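Local coordinates for bromo domain-containing protein (Trypanosoma cruzi, PDB 6NEY), which is a bromodomain protein of uncharacterized function that probably reads acetylated lysine on histones or other proteins, at residues Y10-L15 with A64-S69; G29-D34 with A99-R104. All coordinates share one frame; numbering follows the deposited sequence.

Both contacts belong to the bromodomain part of a longer protein, an all-helical bundle. Along the chain their segments alternate: 10-15, 29-34, 64-69, then 99-104. Contact 1 joins the start of helix 12-21 to the loop between helices 56-64 and 75-92. Contact 2 joins the long loop that follows helix 12-21 to the early turns of helix 97-124. Their centres lie 23 Å apart on opposite sides of the chain's centre, and their nearest atoms are about 11 Å apart. Contact 1 combines polar and apolar touches, whereas contact 2 is apolar. Together they tie loop regions to helices at the two ends of the bundle.

Contact 1 (Y10-L15 with A64-S69); sequences YPEEEL and ANEAYS
Ser69 meets Tyr10 through the backbone and Glu12 through its side chain, and this is where the segments lie closest. Tyr10 N donates to Ser69 O at 3.2 Å. The bond is bent, with an N-H...O angle of 137°, but it lies in the carbonyl plane on a lone pair. Ser69 OG donates to Glu12 OE2 at 2.8 Å. That hydroxyl comes from above the carboxylate, 59° out of its plane. Ser69 OG also sits 3.1 Å from Tyr10 O. A bend at chi2 turns Glu12 CD toward Ser69 and Glu66. Here the packing is close, with Glu12 OE2 only 2.9 Å from Glu66 CG. The two glutamate side chains slant past each other, their carboxylate planes 37° apart. Glu12 OE2 and Glu66 OE2 are 3.2 Å apart, with no bond between them. Lys8 forms salt bridges with both glutamates, which probably offsets the repulsion. Leu15 closes the inner side: its CD1 packs 3.7 Å from Tyr68 CB and also touches Ser69 OG.

The open side is the partly exposed edge where Glu12 CG meets Ala64 O at 3.6 Å. Glu66 has positive phi and is the C-prime residue of the Schellman motif that ends helix 56-64. The chain then enters the AB loop of the bromodomain bundle, which brings Ser69 to the start of helix 12-21 (helix Z), where Pro11 is the N-cap residue.

Around this junction, Tyr10 reaches Val72 O with its hydroxyl and packs against Tyr116, Val117 and Lys120 of helix 97-124. Tyr68 bonds to Asp80 and lies between helices 56-64 (A) and 75-92 (B). The contact therefore links the first helix of the bundle to the other three long ones at this end.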
loop_
_atom_site.group_PDB
_atom_site.type_symbol
_atom_site.label_atom_id
_atom_site.label_comp_id
_atom_site.label_asym_id
_atom_site.label_seq_id
_atom_site.Cartn_x
_atom_site.Cartn_y
_atom_site.Cartn_z
ATOM N N TYR A 10 2.356 -12.978 9.825
ATOM C CA TYR A 10 1.350 -11.917 10.065
ATOM C C TYR A 10 -0.070 -12.417 9.841
ATOM O O TYR A 10 -0.384 -13.006 8.817
ATOM C CB TYR A 10 1.640 -10.679 9.214
ATOM C CG TYR A 10 3.028 -10.132 9.361
ATOM C CD1 TYR A 10 3.510 -9.757 10.603
ATOM C CD2 TYR A 10 3.874 -10.011 8.276
ATOM C CE1 TYR A 10 4.785 -9.244 10.761
ATOM C CE2 TYR A 10 5.148 -9.487 8.411
ATOM C CZ TYR A 10 5.605 -9.109 9.655
ATOM O OH TYR A 10 6.867 -8.619 9.821
ATOM N N PRO A 11 -0.997 -12.126 10.772
ATOM C CA PRO A 11 -2.395 -12.490 10.582
ATOM C C PRO A 11 -3.032 -11.569 9.529
ATOM O O PRO A 11 -2.794 -10.376 9.557
ATOM C CB PRO A 11 -3.069 -12.322 11.951
ATOM C CG PRO A 11 -2.029 -11.670 12.849
ATOM C CD PRO A 11 -0.767 -11.418 12.042
ATOM N N GLU A 12 -3.809 -12.146 8.601
ATOM C CA GLU A 12 -4.501 -11.363 7.543
ATOM C C GLU A 12 -5.311 -10.240 8.196
ATOM O O GLU A 12 -5.342 -9.127 7.642
ATOM C CB GLU A 12 -5.421 -12.262 6.714
ATOM C CG GLU A 12 -4.683 -13.151 5.759
ATOM C CD GLU A 12 -3.934 -14.286 6.416
ATOM O OE1 GLU A 12 -4.343 -14.727 7.543
ATOM O OE2 GLU A 12 -2.920 -14.703 5.820
ATOM N N GLU A 13 -5.935 -10.498 9.350
ATOM C CA GLU A 13 -6.831 -9.507 9.981
ATOM C C GLU A 13 -6.043 -8.229 10.309
ATOM O O GLU A 13 -6.570 -7.117 10.127
ATOM C CB GLU A 13 -7.507 -10.113 11.208
ATOM C CG GLU A 13 -8.408 -11.304 10.885
ATOM C CD GLU A 13 -7.780 -12.696 10.825
ATOM O OE1 GLU A 13 -6.507 -12.809 10.822
ATOM O OE2 GLU A 13 -8.580 -13.692 10.764
ATOM N N GLU A 14 -4.808 -8.384 10.770
ATOM C CA GLU A 14 -3.939 -7.245 11.139
ATOM C C GLU A 14 -3.452 -6.517 9.893
ATOM O O GLU A 14 -3.360 -5.287 9.946
ATOM C CB GLU A 14 -2.764 -7.699 12.001
ATOM C CG GLU A 14 -3.186 -8.066 13.395
ATOM C CD GLU A 14 -2.022 -8.419 14.302
ATOM O OE1 GLU A 14 -0.855 -8.503 13.789
ATOM O OE2 GLU A 14 -2.273 -8.594 15.514
ATOM N N LEU A 15 -3.130 -7.241 8.820
ATOM C CA LEU A 15 -2.618 -6.631 7.578
ATOM C C LEU A 15 -3.754 -5.875 6.874
ATOM O O LEU A 15 -3.493 -4.836 6.259
ATOM C CB LEU A 15 -1.980 -7.706 6.693
ATOM C CG LEU A 15 -0.684 -8.325 7.222
ATOM C CD1 LEU A 15 0.018 -9.157 6.160
ATOM C CD2 LEU A 15 0.269 -7.269 7.756
ATOM N N ALA A 64 -6.153 -9.665 2.796
ATOM C CA ALA A 64 -7.221 -10.594 3.226
ATOM C C ALA A 64 -6.973 -11.992 2.622
ATOM O O ALA A 64 -7.301 -12.990 3.270
ATOM C CB ALA A 64 -8.537 -9.992 2.827
ATOM N N ASN A 65 -6.340 -12.055 1.454
ATOM C CA ASN A 65 -6.098 -13.300 0.682
ATOM C C ASN A 65 -4.744 -13.904 1.055
ATOM O O ASN A 65 -4.342 -14.861 0.371
ATOM C CB ASN A 65 -6.145 -13.050 -0.830
ATOM C CG ASN A 65 -7.528 -12.692 -1.331
ATOM N N GLU A 66 -4.056 -13.375 2.081
ATOM C CA GLU A 66 -2.749 -13.901 2.587
ATOM C C GLU A 66 -1.585 -13.558 1.649
ATOM O O GLU A 66 -0.489 -14.091 1.881
ATOM C CB GLU A 66 -2.725 -15.430 2.729
ATOM C CG GLU A 66 -3.923 -16.064 3.414
ATOM C CD GLU A 66 -3.590 -17.461 3.928
ATOM O OE1 GLU A 66 -3.187 -18.305 3.094
ATOM O OE2 GLU A 66 -3.665 -17.694 5.161
ATOM N N ALA A 67 -1.751 -12.649 0.693
ATOM C CA ALA A 67 -0.694 -12.293 -0.285
ATOM C C ALA A 67 0.579 -11.829 0.442
ATOM O O ALA A 67 1.698 -12.123 -0.034
ATOM C CB ALA A 67 -1.207 -11.228 -1.220
ATOM N N TYR A 68 0.431 -11.137 1.580
ATOM C CA TYR A 68 1.532 -10.384 2.243
ATOM C C TYR A 68 2.050 -11.081 3.514
ATOM O O TYR A 68 3.085 -10.630 4.047
ATOM C CB TYR A 68 1.048 -8.979 2.632
ATOM C CG TYR A 68 0.568 -8.094 1.513
ATOM C CD1 TYR A 68 1.282 -7.926 0.329
ATOM C CD2 TYR A 68 -0.596 -7.358 1.673
ATOM C CE1 TYR A 68 0.834 -7.068 -0.669
ATOM C CE2 TYR A 68 -1.049 -6.490 0.699
ATOM C CZ TYR A 68 -0.345 -6.355 -0.488
ATOM O OH TYR A 68 -0.844 -5.488 -1.423
ATOM N N SER A 69 1.389 -12.135 3.994
ATOM C CA SER A 69 1.538 -12.645 5.391
ATOM C C SER A 69 2.864 -13.397 5.597
ATOM O O SER A 69 3.188 -13.685 6.770
ATOM C CB SER A 69 0.382 -13.511 5.775
ATOM O OG SER A 69 -0.843 -12.796 5.738
#

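Contact 2 (G29-D34 with A99-R104)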
loop_
_atom_site.group_PDB
_atom_site.type_symbol
_atom_site.label_atom_id
_atom_site.label_comp_id
_atom_site.label_asym_id
_atom_site.label_seq_id
_atom_site.Cartn_x
_atom_site.Cartn_y
_atom_site.Cartn_z
ATOM N N GLY A 29 -8.656 10.673 -1.345
ATOM C CA GLY A 29 -9.021 9.462 -2.089
ATOM C C GLY A 29 -8.018 9.137 -3.182
ATOM O O GLY A 29 -8.325 8.286 -4.004
ATOM N N LEU A 30 -6.859 9.793 -3.195
ATOM C CA LEU A 30 -5.880 9.656 -4.301
ATOM C C LEU A 30 -5.509 8.178 -4.471
ATOM O O LEU A 30 -5.444 7.723 -5.606
ATOM C CB LEU A 30 -4.668 10.529 -3.973
ATOM C CG LEU A 30 -3.554 10.621 -5.008
ATOM C CD1 LEU A 30 -4.085 10.956 -6.401
ATOM C CD2 LEU A 30 -2.557 11.692 -4.559
ATOM N N PHE A 31 -5.327 7.439 -3.375
ATOM C CA PHE A 31 -4.858 6.035 -3.416
ATOM C C PHE A 31 -5.999 5.066 -3.108
ATOM O O PHE A 31 -5.752 3.854 -3.138
ATOM C CB PHE A 31 -3.630 5.894 -2.505
ATOM C CG PHE A 31 -2.530 6.814 -2.956
ATOM C CD1 PHE A 31 -1.890 6.577 -4.163
ATOM C CD2 PHE A 31 -2.206 7.954 -2.236
ATOM C CE1 PHE A 31 -0.892 7.430 -4.617
ATOM C CE2 PHE A 31 -1.233 8.823 -2.712
ATOM C CZ PHE A 31 -0.580 8.557 -3.889
ATOM N N SER A 32 -7.194 5.541 -2.768
ATOM C CA SER A 32 -8.268 4.606 -2.346
ATOM C C SER A 32 -9.340 4.541 -3.432
ATOM O O SER A 32 -10.056 3.540 -3.458
ATOM C CB SER A 32 -8.833 4.961 -1.019
ATOM O OG SER A 32 -9.064 6.363 -0.912
ATOM N N MET A 33 -9.414 5.565 -4.290
ATOM C CA MET A 33 -10.376 5.601 -5.420
ATOM C C MET A 33 -10.003 4.498 -6.411
ATOM O O MET A 33 -8.800 4.147 -6.529
ATOM C CB MET A 33 -10.428 6.972 -6.115
ATOM C CG MET A 33 -9.342 7.233 -7.147
ATOM S SD MET A 33 -9.655 8.796 -8.074
ATOM C CE MET A 33 -8.753 9.984 -7.079
ATOM N N ASP A 34 -11.014 3.948 -7.080
ATOM C CA ASP A 34 -10.841 2.984 -8.197
ATOM C C ASP A 34 -10.772 3.812 -9.489
ATOM O O ASP A 34 -11.854 4.230 -9.983
ATOM C CB ASP A 34 -11.976 1.963 -8.168
ATOM C CG ASP A 34 -11.856 0.852 -9.193
ATOM O OD1 ASP A 34 -11.063 1.009 -10.150
ATOM O OD2 ASP A 34 -12.563 -0.164 -9.020
ATOM N N ALA A 99 1.019 15.530 -6.283
ATOM C CA ALA A 99 2.371 14.946 -6.142
ATOM C C ALA A 99 2.834 15.164 -4.695
ATOM O O ALA A 99 3.466 14.236 -4.166
ATOM C CB ALA A 99 3.334 15.529 -7.142
ATOM N N ASN A 100 2.459 16.290 -4.080
ATOM C CA ASN A 100 2.815 16.609 -2.662
ATOM C C ASN A 100 2.114 15.601 -1.759
ATOM O O ASN A 100 2.717 15.129 -0.803
ATOM C CB ASN A 100 2.430 18.032 -2.250
ATOM C CG ASN A 100 3.251 19.087 -2.965
ATOM O OD1 ASN A 100 4.282 18.768 -3.568
ATOM N ND2 ASN A 100 2.820 20.335 -2.855
ATOM N N ILE A 101 0.851 15.294 -2.046
ATOM C CA ILE A 101 0.123 14.251 -1.279
ATOM C C ILE A 101 0.852 12.923 -1.462
ATOM O O ILE A 101 1.025 12.231 -0.492
ATOM C CB ILE A 101 -1.349 14.159 -1.708
ATOM C CG1 ILE A 101 -2.130 15.395 -1.249
ATOM C CG2 ILE A 101 -1.959 12.860 -1.200
ATOM C CD1 ILE A 101 -3.509 15.525 -1.893
ATOM N N ALA A 102 1.197 12.539 -2.690
ATOM C CA ALA A 102 1.824 11.221 -2.946
ATOM C C ALA A 102 3.095 11.079 -2.100
ATOM O O ALA A 102 3.294 9.988 -1.496
ATOM C CB ALA A 102 2.140 11.030 -4.406
ATOM N N GLU A 103 3.937 12.110 -2.059
ATOM C CA GLU A 103 5.240 12.021 -1.329
ATOM C C GLU A 103 4.968 11.967 0.189
ATOM O O GLU A 103 5.644 11.169 0.893
ATOM C CB GLU A 103 6.208 13.165 -1.665
ATOM C CG GLU A 103 7.602 12.871 -1.123
ATOM C CD GLU A 103 8.702 13.854 -1.480
ATOM O OE1 GLU A 103 8.391 14.942 -1.989
ATOM O OE2 GLU A 103 9.870 13.537 -1.167
ATOM N N ARG A 104 3.989 12.712 0.694
ATOM C CA ARG A 104 3.671 12.640 2.146
ATOM C C ARG A 104 3.085 11.253 2.454
ATOM O O ARG A 104 3.386 10.680 3.540
ATOM C CB ARG A 104 2.709 13.751 2.565
ATOM C CG ARG A 104 3.318 15.144 2.609
ATOM C CD ARG A 104 2.355 16.105 3.288
ATOM N NE ARG A 104 1.098 16.242 2.570
ATOM C CZ ARG A 104 0.820 17.164 1.648
ATOM N NH1 ARG A 104 -0.381 17.194 1.079
ATOM N NH2 ARG A 104 1.706 18.084 1.324
#
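Phe31 and Leu30 point from their loop toward one side of helix 97-124, where Ala102 and Ile101 receive them. The phenylalanine presents the edge of its ring. Its CZ lies 3.7 Å from Ala102 CA, and Ala102 CB stands in the ring plane at the same edge. CE2 is a little farther from Ala102 CA, at 3.9 Å. The small alanine side chain lets the ring tip come right up to the helix backbone.

Leu30 CG, anti to its backbone N (chi1 -176°), lies over one face of the Phe31 ring. It stands 3.7 Å above the ring plane, displaced toward the rim, so the two side chains are layered as they face the helix. Leu30 CD2 touches Ile101 CG2 at 3.6 Å, methyl to methyl, and comes within 4.0 Å of Ile101 CB. The Leu30 and Ile101 side chains run at a slant to each other. Ile101 CG2 also approaches Phe31 CE2 obliquely, at the longer distance of 4.4 Å.

All these touches are apolar. Behind them the loop makes a tight turn, with Met33 N bonded to Gly29 O at 2.9 Å. Leu30 and Phe31 lie inside this turn.

Segment 29-34 is the early part of the ZA loop, which runs between helices 12-21 and 56-64. Leu30 and Phe31 probably occupy the place of the proline and phenylalanine of the WPF shelf of BET bromodomains. A backbone hydrogen bond joins Phe31 to Leu56, and the Phe31 ring stacks on Phe105, farther along helix 97-124. Helix 75-92 supplies further neighbours: Cys88 touches Leu30, Met84 touches Phe31, and Tyr89 touches Ala102. The contact thus seats the early ZA loop against helices 75-92 and 97-124.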